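Local coordinates for protein chitin binding domain (Burkholderia pseudomallei, PDB 3UAM) that probably binds chitin or a related polysaccharide and may cleave its chains oxidatively as a copper-dependent lytic polysaccharide monooxygenase, at residues Val32-Tyr35 with Arg39-Phe42; Trp118-Pro123 with Arg127-Trp132; Asn159-Tyr164 with Lys171-Gln176. All blocks are in the same frame, centred on the assembly; numbering follows the deposited sequence.

Contact 1 (Val32-Tyr35 with Arg39-Phe42); sequences VYLY and RLDF
Leu34, Tyr35 and Leu40 carry most of this contact between helix 30-36 and the chain that turns back beneath its C-terminal end. Leu34 meets two partners with different branches. Its CB rests against Leu40 CD1 at 3.9 Å, while CD2 sits over the centre of one face of the Arg39 guanidinium, 3.9 Å from Arg39 CZ. That flat group reaches the methyl through a bend of the arginine chain at chi3. The backbone closes the turn: Arg39 N donates to Leu34 O at 2.9 Å, nearly straight at 163°, so a carbonyl in the last turn of the helix is taken up by the residues that leave it. The chain passes through a short link from helix 30-36 to helix 42-45, with Asp41 as N-cap of the second helix, whose Val45 packs on both Tyr35 and Leu40. With CG anti to the backbone N (chi1 170°), the Tyr35 ring lies alongside the chain from Leu40 to Phe42. Leu40 O lies at the ring edge, 3.3 Å from Tyr35 CD1, and also receives the CA-H of Tyr35. Farther along, the edge of Phe42 points at the Tyr35 face in a T-shaped pair, centroids 5.8 Å apart and planes at 66°. One water donates to both Tyr35 O and Leu40 O, 2.8 Å from each.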
ATOM      1  N   VAL A  32       4.038 -10.215   3.418  1.00  8.28           N
ATOM      2  CA  VAL A  32       5.326 -10.655   4.010  1.00  8.91           C
ATOM      3  C   VAL A  32       5.102 -11.820   4.983  1.00  9.77           C
ATOM      4  O   VAL A  32       5.852 -12.807   4.976  1.00 10.43           O
ATOM      5  CB  VAL A  32       6.067  -9.498   4.703  1.00  8.57           C
ATOM      6  CG1 VAL A  32       7.193 -10.006   5.611  1.00  9.04           C
ATOM      7  CG2 VAL A  32       6.610  -8.546   3.646  1.00  8.15           C
ATOM      8  N   TYR A  33       4.063 -11.723   5.805  1.00 10.00           N
ATOM      9  CA  TYR A  33       3.759 -12.814   6.718  1.00 10.95           C
ATOM     10  C   TYR A  33       3.381 -14.080   5.938  1.00 11.73           C
ATOM     11  O   TYR A  33       3.727 -15.176   6.355  1.00 12.62           O
ATOM     12  CB  TYR A  33       2.613 -12.458   7.652  1.00 10.89           C
ATOM     13  CG  TYR A  33       2.950 -11.787   8.954  1.00 10.95           C
ATOM     14  CD1 TYR A  33       4.083 -12.113   9.695  1.00 11.45           C
ATOM     15  CD2 TYR A  33       2.067 -10.869   9.489  1.00 10.70           C
ATOM     16  CE1 TYR A  33       4.328 -11.503  10.922  1.00 11.60           C
ATOM     17  CE2 TYR A  33       2.308 -10.254  10.687  1.00 10.84           C
ATOM     18  CZ  TYR A  33       3.427 -10.571  11.398  1.00 11.28           C
ATOM     19  OH  TYR A  33       3.581  -9.951  12.600  1.00 11.60           O
ATOM     20  N   LEU A  34       2.671 -13.947   4.818  1.00 11.79           N
ATOM     21  CA  LEU A  34       2.385 -15.132   4.002  1.00 12.68           C
ATOM     22  C   LEU A  34       3.668 -15.722   3.416  1.00 13.51           C
ATOM     23  O   LEU A  34       3.851 -16.948   3.407  1.00 14.19           O
ATOM     24  CB  LEU A  34       1.361 -14.833   2.910  1.00 12.47           C
ATOM     25  CG  LEU A  34      -0.081 -14.647   3.404  1.00 12.39           C
ATOM     26  CD1 LEU A  34      -1.039 -14.628   2.214  1.00 12.39           C
ATOM     27  CD2 LEU A  34      -0.495 -15.716   4.403  1.00 13.04           C
ATOM     28  N   TYR A  35       4.565 -14.853   2.954  1.00 13.67           N
ATOM     29  CA  TYR A  35       5.899 -15.289   2.510  1.00 14.60           C
ATOM     30  C   TYR A  35       6.619 -16.066   3.624  1.00 15.38           C
ATOM     31  O   TYR A  35       7.145 -17.139   3.385  1.00 16.15           O
ATOM     32  CB  TYR A  35       6.735 -14.096   1.999  1.00 14.48           C
ATOM     33  CG  TYR A  35       8.185 -14.406   1.738  1.00 15.56           C
ATOM     34  CD1 TYR A  35       8.579 -15.091   0.595  1.00 16.32           C
ATOM     35  CD2 TYR A  35       9.174 -14.016   2.641  1.00 16.14           C
ATOM     36  CE1 TYR A  35       9.908 -15.392   0.364  1.00 17.25           C
ATOM     37  CE2 TYR A  35      10.510 -14.319   2.419  1.00 16.96           C
ATOM     38  CZ  TYR A  35      10.861 -15.004   1.274  1.00 17.57           C
ATOM     39  OH  TYR A  35      12.166 -15.306   1.026  1.00 18.73           O
ATOM     40  N   ARG A  39       3.715 -19.450   1.905  1.00 17.55           N
ATOM     41  CA  ARG A  39       2.497 -19.452   1.077  1.00 17.40           C
ATOM     42  C   ARG A  39       2.533 -18.489  -0.109  1.00 16.65           C
ATOM     43  O   ARG A  39       1.669 -18.545  -0.971  1.00 16.69           O
ATOM     44  CB  ARG A  39       1.274 -19.169   1.971  1.00 17.32           C
ATOM     45  CG  ARG A  39       1.154 -20.200   3.109  1.00 18.15           C
ATOM     46  CD  ARG A  39       0.040 -19.909   4.078  1.00 18.12           C
ATOM     47  NE  ARG A  39      -1.195 -19.527   3.404  1.00 18.10           N
ATOM     48  CZ  ARG A  39      -2.287 -19.117   4.042  1.00 18.19           C
ATOM     49  NH1 ARG A  39      -2.302 -19.073   5.368  1.00 18.73           N
ATOM     50  NH2 ARG A  39      -3.376 -18.775   3.365  1.00 18.10           N
ATOM     51  N   LEU A  40       3.505 -17.581  -0.137  1.00 16.16           N
ATOM     52  CA  LEU A  40       3.773 -16.762  -1.310  1.00 15.75           C
ATOM     53  C   LEU A  40       5.253 -16.760  -1.582  1.00 16.21           C
ATOM     54  O   LEU A  40       6.047 -16.807  -0.640  1.00 16.69           O
ATOM     55  CB  LEU A  40       3.340 -15.322  -1.067  1.00 14.75           C
ATOM     56  CG  LEU A  40       1.844 -15.013  -1.020  1.00 14.52           C
ATOM     57  CD1 LEU A  40       1.641 -13.534  -0.710  1.00 13.86           C
ATOM     58  CD2 LEU A  40       1.168 -15.381  -2.331  1.00 14.81           C
ATOM     59  N   ASP A  41       5.663 -16.674  -2.842  1.00 16.29           N
ATOM     60  CA  ASP A  41       7.101 -16.562  -3.090  1.00 16.63           C
ATOM     61  C   ASP A  41       7.545 -15.096  -3.039  1.00 15.56           C
ATOM     62  O   ASP A  41       6.732 -14.206  -2.897  1.00 14.65           O
ATOM     63  CB  ASP A  41       7.531 -17.274  -4.377  1.00 17.70           C
ATOM     64  CG  ASP A  41       6.876 -16.723  -5.606  1.00 17.42           C
ATOM     65  OD1 ASP A  41       6.761 -15.492  -5.732  1.00 16.88           O
ATOM     66  OD2 ASP A  41       6.502 -17.538  -6.474  1.00 18.42           O
ATOM     67  N   PHE A  42       8.846 -14.859  -3.133  1.00 15.76           N
ATOM     68  CA  PHE A  42       9.393 -13.516  -2.984  1.00 15.16           C
ATOM     69  C   PHE A  42       8.882 -12.542  -4.053  1.00 14.35           C
ATOM     70  O   PHE A  42       8.530 -11.411  -3.728  1.00 13.62           O
ATOM     71  CB  PHE A  42      10.934 -13.579  -3.004  1.00 16.01           C
ATOM     72  CG  PHE A  42      11.608 -12.295  -2.613  1.00 15.65           C
ATOM     73  CD1 PHE A  42      11.640 -11.904  -1.286  1.00 15.64           C
ATOM     74  CD2 PHE A  42      12.223 -11.490  -3.566  1.00 15.73           C
ATOM     75  CE1 PHE A  42      12.276 -10.732  -0.900  1.00 15.38           C
ATOM     76  CE2 PHE A  42      12.857 -10.315  -3.196  1.00 15.54           C
ATOM     77  CZ  PHE A  42      12.893  -9.944  -1.857  1.00 15.40           C
TER
HETATM   78  O   HOH W   1       7.691 -18.412   0.981  1.00 18.63           O

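Contact 2 (Trp118-Pro123 with Arg127-Trp132); sequences WSYSMP and RRWTYW
Trp118 and Tyr120 meet Trp129 and Tyr131 through two indole-to-phenol hydrogen bonds and one aromatic pair, with the two backbones well apart. In the first bond Trp118 NE1 donates to Tyr131 OH at 3.0 Å, and the oxygen lies in the indole plane. In the second, Trp129 NE1 donates to Tyr120 OH, also at 3.0 Å, with the oxygen slightly out of the plane of Trp129. Both are somewhat bent, at 147° and 142° at the hydrogen. Each phenol oxygen has another partner, Tyr131 OH with His181 ND1 and Tyr120 OH with Thr179 OG1, so each hydroxyl has two partners, and each N-H helps to set the rotation of its indole. The stacking is edge-to-face: Trp129 turns its CD1 edge onto one face of Trp118, with Trp129 CD1 3.5 Å from Trp118 NE1 and toward the rim of the indole, the planes at 56°. Trp129 also stacks on Trp198. The cluster fills the core between the two sheets of the beta-sandwich expected for this family, joining strand 113-121, the middle of the three-stranded sheet, to strand 126-133 of the mixed sheet, which runs between strands 155-158 and 190-200.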
ATOM      1  N   TRP A 118       9.841   0.362   3.897  1.00  7.49           N
ATOM      2  CA  TRP A 118       9.780  -0.256   2.552  1.00  7.11           C
ATOM      3  C   TRP A 118      11.125  -0.736   2.094  1.00  7.49           C
ATOM      4  O   TRP A 118      12.129  -0.062   2.315  1.00  7.71           O
ATOM      5  CB  TRP A 118       9.325   0.749   1.528  1.00  6.66           C
ATOM      6  CG  TRP A 118       7.889   1.150   1.639  1.00  6.17           C
ATOM      7  CD1 TRP A 118       7.330   2.118   2.475  1.00  6.00           C
ATOM      8  CD2 TRP A 118       6.775   0.641   0.847  1.00  5.84           C
ATOM      9  NE1 TRP A 118       5.988   2.215   2.257  1.00  5.65           N
ATOM     10  CE2 TRP A 118       5.594   1.342   1.304  1.00  5.60           C
ATOM     11  CE3 TRP A 118       6.648  -0.316  -0.159  1.00  5.90           C
ATOM     12  CZ2 TRP A 118       4.344   1.095   0.760  1.00  5.42           C
ATOM     13  CZ3 TRP A 118       5.389  -0.548  -0.696  1.00  5.67           C
ATOM     14  CH2 TRP A 118       4.266   0.139  -0.241  1.00  5.42           C
ATOM     15  N   SER A 119      11.160  -1.902   1.443  1.00  7.53           N
ATOM     16  CA  SER A 119      12.346  -2.357   0.723  1.00  7.96           C
ATOM     17  C   SER A 119      11.944  -2.641  -0.716  1.00  7.92           C
ATOM     18  O   SER A 119      10.757  -2.769  -1.022  1.00  7.40           O
ATOM     19  CB  SER A 119      12.955  -3.591   1.356  1.00  8.45           C
ATOM     20  OG  SER A 119      14.269  -3.802   0.863  1.00  9.06           O
ATOM     21  N   TYR A 120      12.948  -2.748  -1.576  1.00  8.42           N
ATOM     22  CA  TYR A 120      12.759  -2.724  -3.009  1.00  8.62           C
ATOM     23  C   TYR A 120      13.786  -3.598  -3.703  1.00  9.59           C
ATOM     24  O   TYR A 120      14.803  -3.989  -3.127  1.00  9.90           O
ATOM     25  CB  TYR A 120      12.926  -1.289  -3.571  1.00  8.33           C
ATOM     26  CG  TYR A 120      12.141  -0.199  -2.884  1.00  7.71           C
ATOM     27  CD1 TYR A 120      10.787   0.009  -3.168  1.00  7.17           C
ATOM     28  CD2 TYR A 120      12.746   0.637  -1.952  1.00  7.79           C
ATOM     29  CE1 TYR A 120      10.074   1.008  -2.549  1.00  6.74           C
ATOM     30  CE2 TYR A 120      12.039   1.644  -1.323  1.00  7.38           C
ATOM     31  CZ  TYR A 120      10.701   1.830  -1.627  1.00  6.88           C
ATOM     32  OH  TYR A 120      10.006   2.840  -1.017  1.00  6.62           O
ATOM     33  N   SER A 121      13.492  -3.887  -4.953  1.00 10.15           N
ATOM     34  CA  SER A 121      14.516  -4.215  -5.918  1.00 11.42           C
ATOM     35  C   SER A 121      14.254  -3.342  -7.166  1.00 11.71           C
ATOM     36  O   SER A 121      13.098  -3.249  -7.626  1.00 11.01           O
ATOM     37  CB  SER A 121      14.472  -5.702  -6.237  1.00 12.15           C
ATOM     38  OG  SER A 121      15.521  -6.017  -7.106  1.00 13.57           O
ATOM     39  N   MET A 122      15.302  -2.670  -7.661  1.00 12.67           N
ATOM     40  CA  MET A 122      15.219  -1.796  -8.835  1.00 13.31           C
ATOM     41  C   MET A 122      14.076  -0.798  -8.665  1.00 11.78           C
ATOM     42  O   MET A 122      13.114  -0.827  -9.434  1.00 11.16           O
ATOM     43  CB  MET A 122      15.015  -2.603 -10.135  1.00 15.34           C
ATOM     44  CG  MET A 122      15.904  -3.816 -10.339  1.00 17.99           C
ATOM     45  SD  MET A 122      17.633  -3.424 -10.651  1.00 23.27           S
ATOM     46  CE  MET A 122      18.515  -4.938 -10.236  1.00 23.24           C
ATOM     47  N   PRO A 123      14.171   0.073  -7.642  1.00 10.71           N
ATOM     48  CA  PRO A 123      13.055   0.935  -7.291  1.00  9.61           C
ATOM     49  C   PRO A 123      12.643   1.873  -8.397  1.00  9.16           C
ATOM     50  O   PRO A 123      13.455   2.320  -9.184  1.00  9.39           O
ATOM     51  CB  PRO A 123      13.565   1.724  -6.057  1.00  9.68           C
ATOM     52  CG  PRO A 123      15.052   1.555  -6.066  1.00 10.48           C
ATOM     53  CD  PRO A 123      15.298   0.218  -6.700  1.00 11.00           C
ATOM     54  N   ARG A 127       6.196   9.088  -7.048  1.00  5.30           N
ATOM     55  CA  ARG A 127       5.476  10.336  -6.795  1.00  5.36           C
ATOM     56  C   ARG A 127       5.143  10.502  -5.323  1.00  5.27           C
ATOM     57  O   ARG A 127       5.329  11.566  -4.775  1.00  5.47           O
ATOM     58  CB  ARG A 127       4.203  10.453  -7.643  1.00  5.31           C
ATOM     59  CG  ARG A 127       3.483  11.783  -7.481  1.00  5.50           C
ATOM     60  CD  ARG A 127       4.410  12.982  -7.667  1.00  5.86           C
ATOM     61  NE  ARG A 127       5.085  12.958  -8.957  1.00  6.09           N
ATOM     62  CZ  ARG A 127       6.182  13.652  -9.264  1.00  6.46           C
ATOM     63  NH1 ARG A 127       6.781  14.404  -8.357  1.00  6.62           N
ATOM     64  NH2 ARG A 127       6.725  13.540 -10.473  1.00  6.75           N
ATOM     65  N   ARG A 128       4.653   9.444  -4.692  1.00  5.09           N
ATOM     66  CA  ARG A 128       4.256   9.504  -3.288  1.00  5.11           C
ATOM     67  C   ARG A 128       4.142   8.117  -2.635  1.00  4.95           C
ATOM     68  O   ARG A 128       4.129   7.084  -3.310  1.00  4.75           O
ATOM     69  CB  ARG A 128       2.931  10.264  -3.144  1.00  5.27           C
ATOM     70  CG  ARG A 128       1.728   9.524  -3.714  1.00  5.20           C
ATOM     71  CD  ARG A 128       0.379  10.231  -3.530  1.00  5.44           C
ATOM     72  NE  ARG A 128       0.319  11.536  -4.196  1.00  5.77           N
ATOM     73  CZ  ARG A 128       0.276  11.707  -5.517  1.00  5.92           C
ATOM     74  NH1 ARG A 128       0.316  10.661  -6.342  1.00  5.71           N
ATOM     75  NH2 ARG A 128       0.212  12.931  -6.024  1.00  6.34           N
ATOM     76  N   TRP A 129       4.085   8.135  -1.303  1.00  5.09           N
ATOM     77  CA  TRP A 129       3.634   7.031  -0.498  1.00  5.10           C
ATOM     78  C   TRP A 129       2.487   7.565   0.308  1.00  5.23           C
ATOM     79  O   TRP A 129       2.542   8.689   0.803  1.00  5.35           O
ATOM     80  CB  TRP A 129       4.701   6.599   0.486  1.00  5.31           C
ATOM     81  CG  TRP A 129       5.952   6.043  -0.101  1.00  5.54           C
ATOM     82  CD1 TRP A 129       6.317   4.706  -0.233  1.00  5.62           C
ATOM     83  CD2 TRP A 129       7.083   6.799  -0.614  1.00  5.92           C
ATOM     84  NE1 TRP A 129       7.577   4.594  -0.773  1.00  5.84           N
ATOM     85  CE2 TRP A 129       8.089   5.809  -1.025  1.00  6.09           C
ATOM     86  CE3 TRP A 129       7.372   8.149  -0.739  1.00  6.21           C
ATOM     87  CZ2 TRP A 129       9.310   6.185  -1.556  1.00  6.48           C
ATOM     88  CZ3 TRP A 129       8.609   8.518  -1.280  1.00  6.69           C
ATOM     89  CH2 TRP A 129       9.554   7.542  -1.684  1.00  6.81           C
ATOM     90  N   THR A 130       1.444   6.762   0.445  1.00  5.26           N
ATOM     91  CA  THR A 130       0.233   7.155   1.134  1.00  5.56           C
ATOM     92  C   THR A 130      -0.133   6.038   2.113  1.00  5.50           C
ATOM     93  O   THR A 130       0.088   4.848   1.807  1.00  5.26           O
ATOM     94  CB  THR A 130      -0.937   7.338   0.157  1.00  5.81           C
ATOM     95  OG1 THR A 130      -0.657   8.421  -0.748  1.00  6.25           O
ATOM     96  CG2 THR A 130      -2.167   7.720   0.939  1.00  6.31           C
ATOM     97  N   TYR A 131      -0.643   6.425   3.280  1.00  5.64           N
ATOM     98  CA  TYR A 131      -1.074   5.486   4.298  1.00  5.73           C
ATOM     99  C   TYR A 131      -2.537   5.753   4.636  1.00  6.02           C
ATOM    100  O   TYR A 131      -2.889   6.832   5.043  1.00  6.29           O
ATOM    101  CB  TYR A 131      -0.186   5.576   5.526  1.00  5.87           C
ATOM    102  CG  TYR A 131       1.259   5.280   5.188  1.00  5.74           C
ATOM    103  CD1 TYR A 131       1.727   3.974   5.210  1.00  5.65           C
ATOM    104  CD2 TYR A 131       2.138   6.290   4.813  1.00  5.73           C
ATOM    105  CE1 TYR A 131       3.033   3.676   4.890  1.00  5.64           C
ATOM    106  CE2 TYR A 131       3.455   5.996   4.503  1.00  5.78           C
ATOM    107  CZ  TYR A 131       3.894   4.675   4.534  1.00  5.64           C
ATOM    108  OH  TYR A 131       5.187   4.314   4.210  1.00  5.77           O
ATOM    109  N   TRP A 132      -3.360   4.732   4.466  1.00  6.09           N
ATOM    110  CA  TRP A 132      -4.802   4.787   4.676  1.00  6.51           C
ATOM    111  C   TRP A 132      -5.185   3.899   5.837  1.00  6.61           C
ATOM    112  O   TRP A 132      -4.601   2.817   6.023  1.00  6.36           O
ATOM    113  CB  TRP A 132      -5.544   4.285   3.415  1.00  6.65           C
ATOM    114  CG  TRP A 132      -5.159   4.982   2.127  1.00  6.77           C
ATOM    115  CD1 TRP A 132      -4.166   4.615   1.216  1.00  6.56           C
ATOM    116  CD2 TRP A 132      -5.755   6.212   1.572  1.00  7.15           C
ATOM    117  NE1 TRP A 132      -4.135   5.512   0.152  1.00  6.81           N
ATOM    118  CE2 TRP A 132      -5.052   6.491   0.325  1.00  7.04           C
ATOM    119  CE3 TRP A 132      -6.760   7.068   1.978  1.00  7.66           C
ATOM    120  CZ2 TRP A 132      -5.344   7.606  -0.449  1.00  7.32           C
ATOM    121  CZ3 TRP A 132      -7.051   8.184   1.190  1.00  7.94           C
ATOM    122  CH2 TRP A 132      -6.369   8.432  -0.012  1.00  7.71           C
TER

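Contact 3 (Asn159-Tyr164 with Lys171-Gln176); sequences NTYQPY and KELIPQ
A chi1 of -176° swings Tyr161 CG opposite its own amide nitrogen and brings the ring against Glu172, while Leu173, with CG anti to its carbonyl carbon (chi1 -57°), sends both methyls into the bend of 159-164. Leu173 CD2 lies 3.6 Å from Asn159 CB and 3.8 Å from Tyr161 CB. The other methyl, CD1, comes 3.8 Å from Tyr164 CA, so the fork of the leucine is held in the curve of the loop. Tyr161 and Glu172 cross at about a right angle. Tyr161 CB is 3.4 Å from Glu172 CB. Glu172 CG lies 3.7 Å from Tyr161 CD1, a contact of the aliphatic part of Glu172 with the ring, the carboxylate plane lying 60° from that of the ring. No direct hydrogen bond links the segments. Instead a water accepts from Tyr161 N and donates to Glu172 O, at 3.1 Å from each. The polar ends look elsewhere, Tyr161 OH to Asp168 N and Asn159 ND2 to Thr126 O. The arrangement is a surface loop folded over the C-terminal turn of a short helix, with Leu173 as the apolar residue the loop wraps, here in the connection between strands 155-158 and 179-184 of an LPMO-like beta-sandwich.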
ATOM      1  N   ASN A 159       6.662  13.405  -3.172  1.00  7.02           N
ATOM      2  CA  ASN A 159       7.859  13.909  -3.869  1.00  7.49           C
ATOM      3  C   ASN A 159       7.409  15.024  -4.793  1.00  7.73           C
ATOM      4  O   ASN A 159       6.428  14.877  -5.486  1.00  7.74           O
ATOM      5  CB  ASN A 159       8.567  12.801  -4.673  1.00  7.45           C
ATOM      6  CG  ASN A 159       9.367  11.862  -3.795  1.00  7.51           C
ATOM      7  OD1 ASN A 159       9.768  12.233  -2.693  1.00  8.14           O
ATOM      8  ND2 ASN A 159       9.615  10.637  -4.284  1.00  7.33           N
ATOM      9  N   THR A 160       8.120  16.140  -4.804  1.00  8.18           N
ATOM     10  CA  THR A 160       7.695  17.303  -5.575  1.00  8.50           C
ATOM     11  C   THR A 160       8.419  17.479  -6.906  1.00  8.67           C
ATOM     12  O   THR A 160       8.016  18.310  -7.716  1.00  8.95           O
ATOM     13  CB  THR A 160       7.898  18.595  -4.769  1.00  9.14           C
ATOM     14  OG1 THR A 160       9.301  18.756  -4.483  1.00  9.51           O
ATOM     15  CG2 THR A 160       7.068  18.555  -3.431  1.00  9.01           C
ATOM     16  N   TYR A 161       9.460  16.697  -7.171  1.00  8.47           N
ATOM     17  CA  TYR A 161      10.278  16.971  -8.360  1.00  8.87           C
ATOM     18  C   TYR A 161       9.500  16.658  -9.651  1.00  8.68           C
ATOM     19  O   TYR A 161       8.960  15.554  -9.805  1.00  8.12           O
ATOM     20  CB  TYR A 161      11.587  16.202  -8.347  1.00  9.00           C
ATOM     21  CG  TYR A 161      12.455  16.573  -9.529  1.00  9.60           C
ATOM     22  CD1 TYR A 161      13.227  17.723  -9.509  1.00 10.38           C
ATOM     23  CD2 TYR A 161      12.451  15.802 -10.678  1.00  9.56           C
ATOM     24  CE1 TYR A 161      13.985  18.093 -10.605  1.00 11.05           C
ATOM     25  CE2 TYR A 161      13.200  16.149 -11.778  1.00 10.24           C
ATOM     26  CZ  TYR A 161      13.960  17.291 -11.748  1.00 10.95           C
ATOM     27  OH  TYR A 161      14.695  17.609 -12.853  1.00 11.64           O
ATOM     28  N   GLN A 162       9.443  17.627 -10.559  1.00  9.13           N
ATOM     29  CA  GLN A 162       8.697  17.485 -11.830  1.00  9.15           C
ATOM     30  C   GLN A 162       9.396  18.240 -12.947  1.00  9.92           C
ATOM     31  O   GLN A 162      10.030  19.244 -12.681  1.00 10.48           O
ATOM     32  CB  GLN A 162       7.283  18.051 -11.686  1.00  9.07           C
ATOM     33  CG  GLN A 162       6.398  17.412 -10.636  1.00  8.44           C
ATOM     34  CD  GLN A 162       5.085  18.165 -10.412  1.00  8.59           C
ATOM     35  OE1 GLN A 162       4.370  18.465 -11.350  1.00  8.83           O
ATOM     36  NE2 GLN A 162       4.764  18.441  -9.149  1.00  8.43           N
ATOM     37  N   PRO A 163       9.266  17.778 -14.213  1.00 10.11           N
ATOM     38  CA  PRO A 163       8.603  16.550 -14.617  1.00  9.69           C
ATOM     39  C   PRO A 163       9.431  15.320 -14.247  1.00  9.51           C
ATOM     40  O   PRO A 163      10.624  15.440 -13.929  1.00  9.73           O
ATOM     41  CB  PRO A 163       8.514  16.679 -16.133  1.00 10.18           C
ATOM     42  CG  PRO A 163       9.642  17.587 -16.505  1.00 10.90           C
ATOM     43  CD  PRO A 163       9.740  18.553 -15.374  1.00 10.89           C
ATOM     44  N   TYR A 164       8.827  14.139 -14.319  1.00  9.22           N
ATOM     45  CA  TYR A 164       9.547  12.915 -13.925  1.00  9.09           C
ATOM     46  C   TYR A 164      10.708  12.602 -14.856  1.00  9.85           C
ATOM     47  O   TYR A 164      11.534  11.760 -14.529  1.00  9.80           O
ATOM     48  CB  TYR A 164       8.605  11.707 -13.848  1.00  8.58           C
ATOM     49  CG  TYR A 164       8.043  11.216 -15.179  1.00  8.85           C
ATOM     50  CD1 TYR A 164       8.813  10.479 -16.075  1.00  9.28           C
ATOM     51  CD2 TYR A 164       6.728  11.481 -15.521  1.00  8.79           C
ATOM     52  CE1 TYR A 164       8.271  10.024 -17.289  1.00  9.64           C
ATOM     53  CE2 TYR A 164       6.190  11.050 -16.710  1.00  9.09           C
ATOM     54  CZ  TYR A 164       6.946  10.321 -17.588  1.00  9.50           C
ATOM     55  OH  TYR A 164       6.337   9.894 -18.743  1.00  9.83           O
ATOM     56  N   LYS A 171      17.857  11.122  -8.804  1.00 13.03           N
ATOM     57  CA  LYS A 171      18.159  11.499  -7.429  1.00 13.11           C
ATOM     58  C   LYS A 171      16.942  11.986  -6.629  1.00 12.56           C
ATOM     59  O   LYS A 171      16.825  11.687  -5.423  1.00 12.39           O
ATOM     60  CB  LYS A 171      19.240  12.599  -7.420  1.00 13.96           C
ATOM     61  N   GLU A 172      16.055  12.759  -7.270  1.00 12.43           N
ATOM     62  CA  GLU A 172      14.908  13.337  -6.572  1.00 12.10           C
ATOM     63  C   GLU A 172      13.738  12.371  -6.449  1.00 11.04           C
ATOM     64  O   GLU A 172      12.932  12.520  -5.552  1.00 11.03           O
ATOM     65  CB  GLU A 172      14.423  14.626  -7.260  1.00 12.80           C
ATOM     66  CG  GLU A 172      15.464  15.732  -7.349  1.00 14.15           C
ATOM     67  CD  GLU A 172      16.069  16.084  -6.003  1.00 15.18           C
ATOM     68  OE1 GLU A 172      17.302  15.948  -5.809  1.00 16.46           O
ATOM     69  OE2 GLU A 172      15.306  16.479  -5.113  1.00 15.94           O
ATOM     70  N   LEU A 173      13.607  11.402  -7.345  1.00 10.36           N
ATOM     71  CA  LEU A 173      12.426  10.535  -7.310  1.00  9.50           C
ATOM     72  C   LEU A 173      12.690   9.071  -6.988  1.00  9.30           C
ATOM     73  O   LEU A 173      11.746   8.362  -6.626  1.00  8.69           O
ATOM     74  CB  LEU A 173      11.616  10.637  -8.616  1.00  9.21           C
ATOM     75  CG  LEU A 173      11.143  12.057  -8.982  1.00  9.35           C
ATOM     76  CD1 LEU A 173      10.401  12.068 -10.318  1.00  9.29           C
ATOM     77  CD2 LEU A 173      10.284  12.652  -7.880  1.00  8.87           C
ATOM     78  N   ILE A 174      13.922   8.589  -7.133  1.00  9.49           N
ATOM     79  CA  ILE A 174      14.148   7.140  -6.949  1.00  9.43           C
ATOM     80  C   ILE A 174      14.793   6.836  -5.597  1.00  9.39           C
ATOM     81  O   ILE A 174      15.894   7.304  -5.340  1.00  9.93           O
ATOM     82  CB  ILE A 174      15.056   6.520  -8.026  1.00  9.94           C
ATOM     83  CG1 ILE A 174      14.549   6.848  -9.449  1.00 10.01           C
ATOM     84  CG2 ILE A 174      15.141   4.995  -7.816  1.00  9.94           C
ATOM     85  CD1 ILE A 174      15.550   6.443 -10.529  1.00 10.66           C
ATOM     86  N   PRO A 175      14.125   6.044  -4.745  1.00  8.88           N
ATOM     87  CA  PRO A 175      14.761   5.588  -3.505  1.00  9.05           C
ATOM     88  C   PRO A 175      16.122   4.952  -3.771  1.00  9.80           C
ATOM     89  O   PRO A 175      16.276   4.218  -4.748  1.00  9.89           O
ATOM     90  CB  PRO A 175      13.793   4.530  -2.971  1.00  8.58           C
ATOM     91  CG  PRO A 175      12.469   4.883  -3.561  1.00  8.09           C
ATOM     92  CD  PRO A 175      12.770   5.482  -4.911  1.00  8.31           C
ATOM     93  N   GLN A 176      17.095   5.263  -2.923  1.00 10.34           N
ATOM     94  CA  GLN A 176      18.437   4.689  -3.005  1.00 11.14           C
ATOM     95  C   GLN A 176      18.608   3.575  -1.952  1.00 11.29           C
ATOM     96  O   GLN A 176      19.672   2.932  -1.852  1.00 12.17           O
ATOM     97  CB  GLN A 176      19.492   5.798  -2.803  1.00 11.69           C
TER
HETATM   98  O   HOH W   2      11.207  15.036  -5.149  1.00 12.23           O

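Overall arrangement
The contacts come in series along one domain: contact 1 first, then contact 2, then contact 3. Contact 2 is nearest the centre of the chain and spans the two sheets. Contact 3 is about 12 Å from it, centre to centre, and touches it: Arg127 O lies 2.8 Å from Asn159 N, Arg127 NH1 reaches Tyr161 O, and Pro123 packs against Ile174 and Pro175. Residues 159-164 follow directly on strand 155-158, which pairs with the strand carrying Arg127. Contact 1, its centre about 18 Å from that of contact 2 and about 30 Å from that of contact 3, belongs to the helical excursion after strand 21-26. The result is consistent with an LPMO-like sandwich: contact 2 in the core, contacts 1 and 3 in the helices and loops outside it.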